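PDB 1T3Q: quinoline 2-oxidoreductase large subunit from Pseudomonas putida, which probably hydroxylates quinoline at the carbon next to the ring nitrogen, using a molybdenum centre held by a pterin cytosine dinucleotide cofactor. Local coordinates for residues T221-M232 with F255-L266; P480-T488 with T539-R548. All coordinates share one frame; numbering follows the deposited sequence.

Contact 1 of 2, residues T221-M232 with F255-L266; sequences TATQMPSFVRTM and FGQKAHLHPEEL. With MCN (pterin cytosine dinucleotide), chain N; SMO (dioxosulfidomolybdenum(VI) ion), chain O.
Gln224 and Gly256 meet at the molybdenum site, where two cofactor-binding loops of a xanthine dehydrogenase-family subunit pack against each other, each leading into a helix: 226-237 after the first, 263-275 after the second. The contact is buried and runs from a polar end at the metal to an apolar patch where Leu261, just before the second helix, packs on helix 226-237. At the metal, the Gln224 carboxamide works from both its atoms. OE1 accepts the Gly256 N-H at 2.9 Å, in the carbonyl plane and on a lone pair, while NE2 donates to OM1 of the molybdenum ion at 3.2 Å and also to Ala544 O. With partners at both ends, the amide is fixed in its rotation. The chain is extended beyond CG (chi2 178°), which carries the amide to the metal while its backbone N stays bonded to Lys258 O. The loop 255-266 serves the pterin too: Phe255 N donates to O4', and one face of the Phe255 ring lies against the pterin at C4'. Lys258 runs its aliphatic chain alongside Ala222 O and ends at Gly253 O and Glu202. Thr223 OG1 accepts the Met225 N-H in an ST turn, and a water 2.8 Å from Thr223 OG1 is within hydrogen-bonding distance of His260 O and Glu265 OE1, linking the segments. In the apolar patch, Leu261 CD2 comes within 3.6 Å of Met232 CB while Leu261 CB lies near Phe228 CE2. Glu265 divides its carboxylate between the two segments: OE2 accepts the N-H of His262, the N-cap residue of its own helix, and OE1 takes the Thr221 OG1 proton on its anti lone pair at 2.6 Å.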
loop_
_atom_site.group_PDB
_atom_site.type_symbol
_atom_site.label_atom_id
_atom_site.label_comp_id
_atom_site.label_asym_id
_atom_site.label_seq_id
_atom_site.Cartn_x
_atom_site.Cartn_y
_atom_site.Cartn_z
ATOM N N THR B 221 0.305 -12.545 2.444
ATOM C CA THR B 221 -0.101 -13.838 2.969
ATOM C C THR B 221 0.011 -13.900 4.482
ATOM O O THR B 221 0.940 -13.346 5.064
ATOM C CB THR B 221 0.724 -14.997 2.342
ATOM O OG1 THR B 221 0.390 -16.221 3.003
ATOM C CG2 THR B 221 2.222 -14.747 2.465
ATOM N N ALA B 222 -0.961 -14.557 5.110
ATOM C CA ALA B 222 -0.975 -14.714 6.561
ATOM C C ALA B 222 0.001 -15.844 6.882
ATOM O O ALA B 222 -0.400 -16.988 7.100
ATOM C CB ALA B 222 -2.373 -15.073 7.036
ATOM N N THR B 223 1.284 -15.510 6.904
ATOM C CA THR B 223 2.316 -16.504 7.162
ATOM C C THR B 223 3.220 -16.146 8.332
ATOM O O THR B 223 3.349 -14.976 8.708
ATOM C CB THR B 223 3.198 -16.700 5.906
ATOM O OG1 THR B 223 4.187 -17.702 6.163
ATOM C CG2 THR B 223 3.907 -15.392 5.545
ATOM N N GLN B 224 3.843 -17.169 8.904
ATOM C CA GLN B 224 4.778 -16.985 10.011
ATOM C C GLN B 224 6.207 -16.994 9.449
ATOM O O GLN B 224 7.169 -16.742 10.180
ATOM C CB GLN B 224 4.641 -18.128 11.027
ATOM C CG GLN B 224 3.216 -18.390 11.481
ATOM C CD GLN B 224 3.104 -19.554 12.443
ATOM O OE1 GLN B 224 2.093 -20.252 12.461
ATOM N NE2 GLN B 224 4.138 -19.765 13.257
ATOM N N MET B 225 6.340 -17.268 8.151
ATOM C CA MET B 225 7.664 -17.347 7.509
ATOM C C MET B 225 7.717 -16.638 6.145
ATOM O O MET B 225 7.884 -17.281 5.111
ATOM C CB MET B 225 8.037 -18.826 7.323
ATOM C CG MET B 225 7.955 -19.669 8.602
ATOM S SD MET B 225 8.135 -21.461 8.320
ATOM C CE MET B 225 9.896 -21.560 7.861
ATOM N N PRO B 226 7.620 -15.297 6.129
ATOM C CA PRO B 226 7.648 -14.545 4.867
ATOM C C PRO B 226 8.852 -14.729 3.933
ATOM O O PRO B 226 8.674 -14.865 2.719
ATOM C CB PRO B 226 7.472 -13.097 5.326
ATOM C CG PRO B 226 8.086 -13.098 6.683
ATOM C CD PRO B 226 7.593 -14.381 7.284
ATOM N N SER B 227 10.067 -14.724 4.480
ATOM C CA SER B 227 11.260 -14.892 3.647
ATOM C C SER B 227 11.256 -16.264 2.977
ATOM O O SER B 227 11.675 -16.406 1.825
ATOM C CB SER B 227 12.536 -14.738 4.484
ATOM O OG SER B 227 12.652 -13.426 5.007
ATOM N N PHE B 228 10.784 -17.264 3.718
ATOM C CA PHE B 228 10.694 -18.638 3.235
ATOM C C PHE B 228 9.717 -18.717 2.061
ATOM O O PHE B 228 10.012 -19.319 1.029
ATOM C CB PHE B 228 10.226 -19.536 4.383
ATOM C CG PHE B 228 9.716 -20.879 3.951
ATOM C CD1 PHE B 228 10.587 -21.870 3.508
ATOM C CD2 PHE B 228 8.356 -21.165 4.017
ATOM C CE1 PHE B 228 10.108 -23.131 3.139
ATOM C CE2 PHE B 228 7.867 -22.422 3.650
ATOM C CZ PHE B 228 8.748 -23.406 3.211
ATOM N N VAL B 229 8.549 -18.102 2.224
ATOM C CA VAL B 229 7.544 -18.116 1.167
ATOM C C VAL B 229 8.071 -17.454 -0.104
ATOM O O VAL B 229 7.897 -17.981 -1.206
ATOM C CB VAL B 229 6.249 -17.404 1.628
ATOM C CG1 VAL B 229 5.255 -17.304 0.473
ATOM C CG2 VAL B 229 5.626 -18.176 2.780
ATOM N N ARG B 230 8.715 -16.301 0.049
ATOM C CA ARG B 230 9.264 -15.582 -1.094
ATOM C C ARG B 230 10.234 -16.460 -1.888
ATOM O O ARG B 230 10.128 -16.569 -3.110
ATOM C CB ARG B 230 9.984 -14.314 -0.625
ATOM C CG ARG B 230 10.743 -13.566 -1.730
ATOM C CD ARG B 230 11.364 -12.304 -1.179
ATOM N NE ARG B 230 12.189 -11.576 -2.149
ATOM C CZ ARG B 230 13.516 -11.482 -2.082
ATOM N NH1 ARG B 230 14.182 -10.789 -2.998
ATOM N NH2 ARG B 230 14.179 -12.086 -1.105
ATOM N N THR B 231 11.175 -17.083 -1.189
ATOM C CA THR B 231 12.158 -17.945 -1.839
ATOM C C THR B 231 11.515 -19.162 -2.505
ATOM O O THR B 231 11.917 -19.551 -3.605
ATOM C CB THR B 231 13.216 -18.436 -0.829
ATOM O OG1 THR B 231 13.795 -17.312 -0.157
ATOM C CG2 THR B 231 14.320 -19.205 -1.549
ATOM N N MET B 232 10.520 -19.763 -1.856
ATOM C CA MET B 232 9.868 -20.935 -2.427
ATOM C C MET B 232 8.999 -20.597 -3.634
ATOM O O MET B 232 8.906 -21.391 -4.574
ATOM C CB MET B 232 9.038 -21.675 -1.370
ATOM C CG MET B 232 9.862 -22.243 -0.213
ATOM S SD MET B 232 11.303 -23.221 -0.739
ATOM C CE MET B 232 12.552 -22.029 -0.543
ATOM N N PHE B 255 0.031 -20.660 15.249
ATOM C CA PHE B 255 0.286 -21.883 15.999
ATOM C C PHE B 255 0.975 -22.985 15.194
ATOM O O PHE B 255 0.857 -24.155 15.530
ATOM C CB PHE B 255 -1.035 -22.413 16.562
ATOM C CG PHE B 255 -1.873 -21.353 17.224
ATOM C CD1 PHE B 255 -1.445 -20.751 18.405
ATOM C CD2 PHE B 255 -3.063 -20.924 16.644
ATOM C CE1 PHE B 255 -2.191 -19.730 18.999
ATOM C CE2 PHE B 255 -3.820 -19.901 17.231
ATOM C CZ PHE B 255 -3.381 -19.305 18.407
ATOM N N GLY B 256 1.690 -22.604 14.142
ATOM C CA GLY B 256 2.372 -23.590 13.319
ATOM C C GLY B 256 1.684 -23.856 11.989
ATOM O O GLY B 256 2.346 -24.118 10.978
ATOM N N GLN B 257 0.357 -23.787 11.976
ATOM C CA GLN B 257 -0.392 -24.051 10.745
ATOM C C GLN B 257 0.020 -23.096 9.635
ATOM O O GLN B 257 0.074 -23.471 8.458
ATOM C CB GLN B 257 -1.897 -23.927 10.991
ATOM C CG GLN B 257 -2.752 -24.446 9.834
ATOM C CD GLN B 257 -4.224 -24.134 10.004
ATOM O OE1 GLN B 257 -4.680 -23.042 9.670
ATOM N NE2 GLN B 257 -4.974 -25.091 10.541
ATOM N N LYS B 258 0.315 -21.859 10.014
ATOM C CA LYS B 258 0.715 -20.849 9.056
ATOM C C LYS B 258 2.234 -20.784 8.904
ATOM O O LYS B 258 2.790 -19.793 8.431
ATOM C CB LYS B 258 0.108 -19.499 9.459
ATOM C CG LYS B 258 -1.412 -19.523 9.292
ATOM C CD LYS B 258 -2.116 -18.253 9.756
ATOM C CE LYS B 258 -3.628 -18.443 9.662
ATOM N NZ LYS B 258 -4.389 -17.381 10.390
ATOM N N ALA B 259 2.890 -21.868 9.306
ATOM C CA ALA B 259 4.333 -21.991 9.187
ATOM C C ALA B 259 4.613 -23.085 8.156
ATOM O O ALA B 259 5.498 -23.917 8.343
ATOM C CB ALA B 259 4.958 -22.357 10.526
ATOM N N HIS B 260 3.823 -23.090 7.089
ATOM C CA HIS B 260 3.992 -24.047 5.995
ATOM C C HIS B 260 3.764 -23.301 4.696
ATOM O O HIS B 260 3.162 -22.222 4.677
ATOM C CB HIS B 260 2.956 -25.177 6.031
ATOM C CG HIS B 260 2.968 -25.993 7.283
ATOM N ND1 HIS B 260 2.143 -25.721 8.353
ATOM C CD2 HIS B 260 3.688 -27.087 7.630
ATOM C CE1 HIS B 260 2.350 -26.615 9.304
ATOM N NE2 HIS B 260 3.283 -27.454 8.892
ATOM N N LEU B 261 4.242 -23.879 3.603
ATOM C CA LEU B 261 4.013 -23.285 2.300
ATOM C C LEU B 261 2.732 -23.962 1.836
ATOM O O LEU B 261 2.649 -25.190 1.819
ATOM C CB LEU B 261 5.156 -23.613 1.336
ATOM C CG LEU B 261 4.960 -23.003 -0.054
ATOM C CD1 LEU B 261 5.045 -21.486 0.035
ATOM C CD2 LEU B 261 6.024 -23.532 -1.007
ATOM N N HIS B 262 1.723 -23.179 1.475
ATOM C CA HIS B 262 0.461 -23.770 1.034
ATOM C C HIS B 262 0.338 -23.745 -0.481
ATOM O O HIS B 262 0.769 -22.798 -1.132
ATOM C CB HIS B 262 -0.733 -23.008 1.617
ATOM C CG HIS B 262 -0.561 -22.623 3.051
ATOM N ND1 HIS B 262 -0.402 -23.550 4.057
ATOM C CD2 HIS B 262 -0.491 -21.407 3.643
ATOM C CE1 HIS B 262 -0.236 -22.921 5.208
ATOM N NE2 HIS B 262 -0.286 -21.620 4.983
ATOM N N PRO B 263 -0.240 -24.801 -1.063
ATOM C CA PRO B 263 -0.397 -24.820 -2.517
ATOM C C PRO B 263 -1.082 -23.528 -2.975
ATOM O O PRO B 263 -0.703 -22.934 -3.981
ATOM C CB PRO B 263 -1.268 -26.051 -2.746
ATOM C CG PRO B 263 -0.775 -26.990 -1.697
ATOM C CD PRO B 263 -0.628 -26.093 -0.468
ATOM N N GLU B 264 -2.080 -23.084 -2.213
ATOM C CA GLU B 264 -2.814 -21.873 -2.570
ATOM C C GLU B 264 -1.953 -20.616 -2.667
ATOM O O GLU B 264 -2.257 -19.728 -3.458
ATOM C CB GLU B 264 -3.975 -21.641 -1.595
ATOM C CG GLU B 264 -5.066 -22.698 -1.679
ATOM C CD GLU B 264 -4.876 -23.846 -0.705
ATOM O OE1 GLU B 264 -3.717 -24.231 -0.438
ATOM O OE2 GLU B 264 -5.894 -24.374 -0.213
ATOM N N GLU B 265 -0.883 -20.529 -1.876
ATOM C CA GLU B 265 -0.014 -19.353 -1.944
ATOM C C GLU B 265 0.640 -19.293 -3.316
ATOM O O GLU B 265 0.781 -18.223 -3.911
ATOM C CB GLU B 265 1.065 -19.399 -0.850
ATOM C CG GLU B 265 0.503 -19.233 0.552
ATOM C CD GLU B 265 1.556 -19.379 1.641
ATOM O OE1 GLU B 265 1.742 -18.419 2.422
ATOM O OE2 GLU B 265 2.188 -20.453 1.723
ATOM N N LEU B 266 1.036 -20.452 -3.830
ATOM C CA LEU B 266 1.656 -20.486 -5.138
ATOM C C LEU B 266 0.585 -20.232 -6.184
ATOM O O LEU B 266 0.797 -19.466 -7.121
ATOM C CB LEU B 266 2.319 -21.846 -5.388
ATOM C CG LEU B 266 3.446 -22.227 -4.423
ATOM C CD1 LEU B 266 4.042 -23.566 -4.841
ATOM C CD2 LEU B 266 4.510 -21.152 -4.428
HETATM N N1 MCN N . 8.690 -13.913 25.377
HETATM C C2 MCN N . 9.201 -13.018 26.374
HETATM N N3 MCN N . 10.332 -13.503 27.013
HETATM C C4 MCN N . 10.963 -14.720 26.779
HETATM C C5 MCN N . 10.387 -15.600 25.755
HETATM C C6 MCN N . 9.269 -15.198 25.063
HETATM O O2 MCN N . 8.648 -11.969 26.616
HETATM N N4 MCN N . 12.041 -15.074 27.445
HETATM C "C1'" MCN N . 7.429 -13.381 24.599
HETATM C C2D MCN N . 7.831 -12.738 23.194
HETATM O "O2'" MCN N . 6.931 -11.616 22.881
HETATM C "C3'" MCN N . 7.741 -13.910 22.239
HETATM C C4D MCN N . 6.563 -14.717 22.730
HETATM O O4D MCN N . 6.487 -14.424 24.214
HETATM O "O3'" MCN N . 7.531 -13.420 20.869
HETATM C "C5'" MCN N . 6.570 -16.224 22.347
HETATM O "O5'" MCN N . 7.830 -16.707 22.744
HETATM P PA MCN N . 8.856 -17.439 21.794
HETATM O O1A MCN N . 9.997 -16.488 21.606
HETATM O O2A MCN N . 9.053 -18.800 22.440
HETATM O O3A MCN N . 8.243 -17.874 20.351
HETATM P PB MCN N . 7.908 -17.010 19.045
HETATM O O1B MCN N . 8.775 -17.531 17.946
HETATM O O2B MCN N . 7.964 -15.538 19.335
HETATM O O3B MCN N . 6.369 -17.359 18.756
HETATM C C10 MCN N . 6.012 -18.536 18.076
HETATM C "C9'" MCN N . 5.459 -19.454 19.116
HETATM C "C8'" MCN N . 4.997 -20.704 18.331
HETATM S "S8'" MCN N . 6.295 -21.596 17.487
HETATM C "C7'" MCN N . 3.749 -21.173 18.260
HETATM S "S7'" MCN N . 3.233 -22.608 17.331
HETATM C "C6'" MCN N . 2.622 -20.361 18.985
HETATM C C7 MCN N . 3.184 -19.585 20.146
HETATM O "O9'" MCN N . 4.273 -18.772 19.741
HETATM N "N5'" MCN N . 1.911 -19.589 17.884
HETATM C C4A MCN N . 1.132 -18.537 18.511
HETATM N "N8'" MCN N . 2.132 -18.690 20.736
HETATM C C4B MCN N . 1.169 -18.117 19.854
HETATM N "N1'" MCN N . 0.390 -17.080 20.425
HETATM C "C2'" MCN N . -0.455 -16.464 19.566
HETATM N "N2'" MCN N . -1.230 -15.478 20.066
HETATM N "N3'" MCN N . -0.540 -16.785 18.226
HETATM C "C4'" MCN N . 0.231 -17.817 17.570
HETATM O "O4'" MCN N . 0.098 -18.036 16.391
HETATM S S SMO O . 4.316 -25.175 15.704
HETATM MO MO SMO O . 5.240 -23.294 16.114
HETATM O OM2 SMO O . 6.618 -24.353 16.043
HETATM O OM1 SMO O . 5.048 -22.508 14.627
HETATM O O HOH W 1 0.340 -19.318 6.009
HETATM O O HOH W 2 2.692 -19.548 4.736
#

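Contact 2 of 2, residues P480-T488 with T539-R548; sequences PTTTHDSAT and TYGFGAYASR. With MCN (pterin cytosine dinucleotide), chain N; SMO (dioxosulfidomolybdenum(VI) ion), chain O.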
loop_
_atom_site.group_PDB
_atom_site.type_symbol
_atom_site.label_atom_id
_atom_site.label_comp_id
_atom_site.label_asym_id
_atom_site.label_seq_id
_atom_site.Cartn_x
_atom_site.Cartn_y
_atom_site.Cartn_z
ATOM N N PRO B 480 18.990 -31.839 9.788
ATOM C CA PRO B 480 20.004 -30.859 9.388
ATOM C C PRO B 480 19.494 -29.759 8.472
ATOM O O PRO B 480 18.947 -30.013 7.396
ATOM C CB PRO B 480 21.100 -31.724 8.754
ATOM C CG PRO B 480 20.390 -32.988 8.370
ATOM C CD PRO B 480 19.453 -33.210 9.512
ATOM N N THR B 481 19.681 -28.525 8.927
ATOM C CA THR B 481 19.250 -27.347 8.193
ATOM C C THR B 481 19.999 -26.138 8.740
ATOM O O THR B 481 20.068 -25.950 9.951
ATOM C CB THR B 481 17.741 -27.079 8.401
ATOM O OG1 THR B 481 16.992 -28.271 8.139
ATOM C CG2 THR B 481 17.266 -25.966 7.481
ATOM N N THR B 482 20.571 -25.333 7.854
ATOM C CA THR B 482 21.266 -24.120 8.268
ATOM C C THR B 482 20.227 -23.000 8.246
ATOM O O THR B 482 19.503 -22.840 7.267
ATOM C CB THR B 482 22.406 -23.751 7.295
ATOM O OG1 THR B 482 23.503 -24.653 7.481
ATOM C CG2 THR B 482 22.886 -22.325 7.541
ATOM N N THR B 483 20.138 -22.234 9.324
ATOM C CA THR B 483 19.174 -21.143 9.361
ATOM C C THR B 483 19.867 -19.821 9.079
ATOM O O THR B 483 21.089 -19.733 9.121
ATOM C CB THR B 483 18.472 -21.046 10.732
ATOM O OG1 THR B 483 19.458 -20.953 11.770
ATOM C CG2 THR B 483 17.597 -22.273 10.963
ATOM N N HIS B 484 19.074 -18.797 8.780
ATOM C CA HIS B 484 19.593 -17.466 8.507
ATOM C C HIS B 484 18.515 -16.505 8.995
ATOM O O HIS B 484 17.362 -16.599 8.577
ATOM C CB HIS B 484 19.841 -17.295 7.003
ATOM C CG HIS B 484 20.622 -16.067 6.650
ATOM N ND1 HIS B 484 20.067 -14.804 6.635
ATOM C CD2 HIS B 484 21.920 -15.911 6.294
ATOM C CE1 HIS B 484 20.988 -13.924 6.282
ATOM N NE2 HIS B 484 22.121 -14.571 6.069
ATOM N N ASP B 485 18.888 -15.602 9.896
ATOM C CA ASP B 485 17.945 -14.645 10.455
ATOM C C ASP B 485 18.605 -13.306 10.728
ATOM O O ASP B 485 19.294 -13.129 11.735
ATOM C CB ASP B 485 17.349 -15.197 11.748
ATOM C CG ASP B 485 16.634 -16.512 11.540
ATOM O OD1 ASP B 485 17.287 -17.574 11.631
ATOM O OD2 ASP B 485 15.415 -16.484 11.269
ATOM N N SER B 486 18.385 -12.355 9.828
ATOM C CA SER B 486 18.991 -11.046 9.980
ATOM C C SER B 486 17.995 -10.005 10.464
ATOM O O SER B 486 16.783 -10.178 10.349
ATOM C CB SER B 486 19.602 -10.588 8.652
ATOM O OG SER B 486 18.597 -10.275 7.696
ATOM N N ALA B 487 18.528 -8.931 11.028
ATOM C CA ALA B 487 17.719 -7.824 11.508
ATOM C C ALA B 487 18.471 -6.578 11.108
ATOM O O ALA B 487 19.692 -6.606 10.952
ATOM C CB ALA B 487 17.571 -7.878 13.024
ATOM N N THR B 488 17.742 -5.486 10.922
ATOM C CA THR B 488 18.369 -4.234 10.571
ATOM C C THR B 488 17.972 -3.232 11.635
ATOM O O THR B 488 16.843 -3.254 12.131
ATOM C CB THR B 488 17.914 -3.733 9.185
ATOM O OG1 THR B 488 18.344 -4.663 8.180
ATOM C CG2 THR B 488 18.514 -2.370 8.889
ATOM N N THR B 539 16.029 -7.361 5.133
ATOM C CA THR B 539 16.337 -8.424 6.089
ATOM C C THR B 539 15.869 -9.751 5.500
ATOM O O THR B 539 15.153 -9.776 4.501
ATOM C CB THR B 539 15.690 -8.237 7.508
ATOM O OG1 THR B 539 14.289 -8.539 7.468
ATOM C CG2 THR B 539 15.906 -6.824 8.018
ATOM N N TYR B 540 16.296 -10.848 6.108
ATOM C CA TYR B 540 15.926 -12.178 5.644
ATOM C C TYR B 540 15.980 -13.137 6.817
ATOM O O TYR B 540 16.979 -13.183 7.541
ATOM C CB TYR B 540 16.897 -12.643 4.552
ATOM C CG TYR B 540 16.474 -13.925 3.876
ATOM C CD1 TYR B 540 16.662 -15.159 4.492
ATOM C CD2 TYR B 540 15.847 -13.897 2.631
ATOM C CE1 TYR B 540 16.235 -16.342 3.883
ATOM C CE2 TYR B 540 15.414 -15.070 2.017
ATOM C CZ TYR B 540 15.609 -16.283 2.646
ATOM O OH TYR B 540 15.152 -17.436 2.052
ATOM N N GLY B 541 14.917 -13.907 7.012
ATOM C CA GLY B 541 14.904 -14.836 8.126
ATOM C C GLY B 541 13.905 -15.963 7.988
ATOM O O GLY B 541 12.991 -15.900 7.170
ATOM N N PHE B 542 14.078 -16.995 8.801
ATOM C CA PHE B 542 13.196 -18.152 8.764
ATOM C C PHE B 542 11.827 -17.905 9.402
ATOM O O PHE B 542 10.921 -18.722 9.261
ATOM C CB PHE B 542 13.892 -19.348 9.426
ATOM C CG PHE B 542 14.848 -20.079 8.513
ATOM C CD1 PHE B 542 15.764 -19.378 7.728
ATOM C CD2 PHE B 542 14.825 -21.471 8.432
ATOM C CE1 PHE B 542 16.639 -20.052 6.874
ATOM C CE2 PHE B 542 15.703 -22.157 7.578
ATOM C CZ PHE B 542 16.609 -21.445 6.798
ATOM N N GLY B 543 11.678 -16.785 10.103
ATOM C CA GLY B 543 10.397 -16.477 10.717
ATOM C C GLY B 543 10.222 -16.954 12.146
ATOM O O GLY B 543 11.178 -17.364 12.803
ATOM N N ALA B 544 8.986 -16.890 12.629
ATOM C CA ALA B 544 8.664 -17.309 13.986
ATOM C C ALA B 544 8.092 -18.724 14.021
ATOM O O ALA B 544 7.055 -19.011 13.418
ATOM C CB ALA B 544 7.674 -16.333 14.611
ATOM N N TYR B 545 8.787 -19.602 14.733
ATOM C CA TYR B 545 8.385 -20.994 14.886
ATOM C C TYR B 545 9.357 -21.612 15.884
ATOM O O TYR B 545 10.365 -21.000 16.222
ATOM C CB TYR B 545 8.451 -21.725 13.536
ATOM C CG TYR B 545 9.840 -21.836 12.947
ATOM C CD1 TYR B 545 10.741 -22.796 13.408
ATOM C CD2 TYR B 545 10.263 -20.961 11.948
ATOM C CE1 TYR B 545 12.033 -22.882 12.890
ATOM C CE2 TYR B 545 11.551 -21.037 11.423
ATOM C CZ TYR B 545 12.431 -21.998 11.900
ATOM O OH TYR B 545 13.713 -22.070 11.399
ATOM N N ALA B 546 9.040 -22.804 16.376
ATOM C CA ALA B 546 9.897 -23.502 17.326
ATOM C C ALA B 546 10.373 -22.640 18.503
ATOM O O ALA B 546 11.524 -22.758 18.936
ATOM C CB ALA B 546 11.103 -24.082 16.592
ATOM N N SER B 547 9.493 -21.785 19.018
ATOM C CA SER B 547 9.825 -20.914 20.150
ATOM C C SER B 547 11.176 -20.236 19.941
ATOM O O SER B 547 12.052 -20.297 20.815
ATOM C CB SER B 547 9.875 -21.733 21.443
ATOM O OG SER B 547 8.680 -22.470 21.638
ATOM N N ARG B 548 11.337 -19.571 18.799
ATOM C CA ARG B 548 12.602 -18.930 18.456
ATOM C C ARG B 548 12.572 -17.413 18.322
ATOM O O ARG B 548 13.623 -16.785 18.258
ATOM C CB ARG B 548 13.113 -19.502 17.135
ATOM C CG ARG B 548 12.359 -18.957 15.917
ATOM C CD ARG B 548 12.528 -19.865 14.701
ATOM N NE ARG B 548 13.926 -20.023 14.323
ATOM C CZ ARG B 548 14.587 -19.203 13.513
ATOM N NH1 ARG B 548 13.979 -18.154 12.972
ATOM N NH2 ARG B 548 15.868 -19.427 13.250
HETATM N N1 MCN N . 8.690 -13.913 25.377
HETATM C C2 MCN N . 9.201 -13.018 26.374
HETATM N N3 MCN N . 10.332 -13.503 27.013
HETATM C C4 MCN N . 10.963 -14.720 26.779
HETATM C C5 MCN N . 10.387 -15.600 25.755
HETATM C C6 MCN N . 9.269 -15.198 25.063
HETATM O O2 MCN N . 8.648 -11.969 26.616
HETATM N N4 MCN N . 12.041 -15.074 27.445
HETATM C "C1'" MCN N . 7.429 -13.381 24.599
HETATM C C2D MCN N . 7.831 -12.738 23.194
HETATM O "O2'" MCN N . 6.931 -11.616 22.881
HETATM C "C3'" MCN N . 7.741 -13.910 22.239
HETATM C C4D MCN N . 6.563 -14.717 22.730
HETATM O O4D MCN N . 6.487 -14.424 24.214
HETATM O "O3'" MCN N . 7.531 -13.420 20.869
HETATM C "C5'" MCN N . 6.570 -16.224 22.347
HETATM O "O5'" MCN N . 7.830 -16.707 22.744
HETATM P PA MCN N . 8.856 -17.439 21.794
HETATM O O1A MCN N . 9.997 -16.488 21.606
HETATM O O2A MCN N . 9.053 -18.800 22.440
HETATM O O3A MCN N . 8.243 -17.874 20.351
HETATM P PB MCN N . 7.908 -17.010 19.045
HETATM O O1B MCN N . 8.775 -17.531 17.946
HETATM O O2B MCN N . 7.964 -15.538 19.335
HETATM O O3B MCN N . 6.369 -17.359 18.756
HETATM C C10 MCN N . 6.012 -18.536 18.076
HETATM C "C9'" MCN N . 5.459 -19.454 19.116
HETATM C "C8'" MCN N . 4.997 -20.704 18.331
HETATM S "S8'" MCN N . 6.295 -21.596 17.487
HETATM C "C7'" MCN N . 3.749 -21.173 18.260
HETATM S "S7'" MCN N . 3.233 -22.608 17.331
HETATM C "C6'" MCN N . 2.622 -20.361 18.985
HETATM C C7 MCN N . 3.184 -19.585 20.146
HETATM O "O9'" MCN N . 4.273 -18.772 19.741
HETATM N "N5'" MCN N . 1.911 -19.589 17.884
HETATM C C4A MCN N . 1.132 -18.537 18.511
HETATM N "N8'" MCN N . 2.132 -18.690 20.736
HETATM C C4B MCN N . 1.169 -18.117 19.854
HETATM N "N1'" MCN N . 0.390 -17.080 20.425
HETATM C "C2'" MCN N . -0.455 -16.464 19.566
HETATM N "N2'" MCN N . -1.230 -15.478 20.066
HETATM N "N3'" MCN N . -0.540 -16.785 18.226
HETATM C "C4'" MCN N . 0.231 -17.817 17.570
HETATM O "O4'" MCN N . 0.098 -18.036 16.391
HETATM S S SMO O . 4.316 -25.175 15.704
HETATM MO MO SMO O . 5.240 -23.294 16.114
HETATM O OM2 SMO O . 6.618 -24.353 16.043
HETATM O OM1 SMO O . 5.048 -22.508 14.627
#
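Asp485 and Arg548 form the charged centre of this buried contact, in which the loop 539-548, whose end at 544-548 lines the cofactor pocket, lies along the approach to strand 486-491. The salt bridge is end-on and two-pronged: NH1 reaches OD2 and NH2 reaches OD1, each at 2.8 Å and nearly straight. The carboxylate lies in line with the guanidinium edge but is turned 47° against it, so both nitrogens stand out of the carboxylate plane. OD2 is gripped a second time, by Phe542 N from the opposite face. Arg548 NH1 also donates to Gly543 O, and NE to Thr469 O; this spread of bonds fixes the rotation of the guanidinium, and the charge pairing would be expected to keep Asp485 ionised.

Ser486 continues the polar contact, its N donating to Tyr540 O at 2.8 Å and its side-chain OG accepting from Tyr540 N at 2.9 Å; a chi1 of 70° turns the hydroxyl back over its own backbone to meet that N-H.

Apolar contact centres on Phe542. Thr483 CA sits over one face of the ring in a CH-pi contact, 3.9 Å from the centroid, while Thr481 CG2 meets the edge. Nearby, Tyr610 of the second subunit meets the rings of His484 and Tyr540.

On the cofactor side, Ala546 N donates to OM2 of the molybdenum ion at 2.9 Å. Around the contact, helix 471-476 packs on Thr481 and Thr483, strand 625-629 pairs with the 486-491 strand, and helix 549-576 follows Arg548 and touches Asp485 through Ile552.

In the fold
Read from the N terminus, contact 1 closes first, bringing 255-266 back onto 221-232 across a short excursion that includes strand 244-247. Contact 2 then opens far downstream and joins 480-488 to 539-548 over a longer loop that holds strands 497-501 and 529-532 and helix 510-522. The two are in series, neither nested nor crossed, and lie in separate cofactor-binding parts of the chain. They nevertheless touch: Thr231 OG1 meets Tyr540 OH in a probable hydrogen bond, and Met225 CG packs on Phe542 O. Both contacts reach the pterin cofactor and the molybdenum ion, so the metal lies where the two contacts meet.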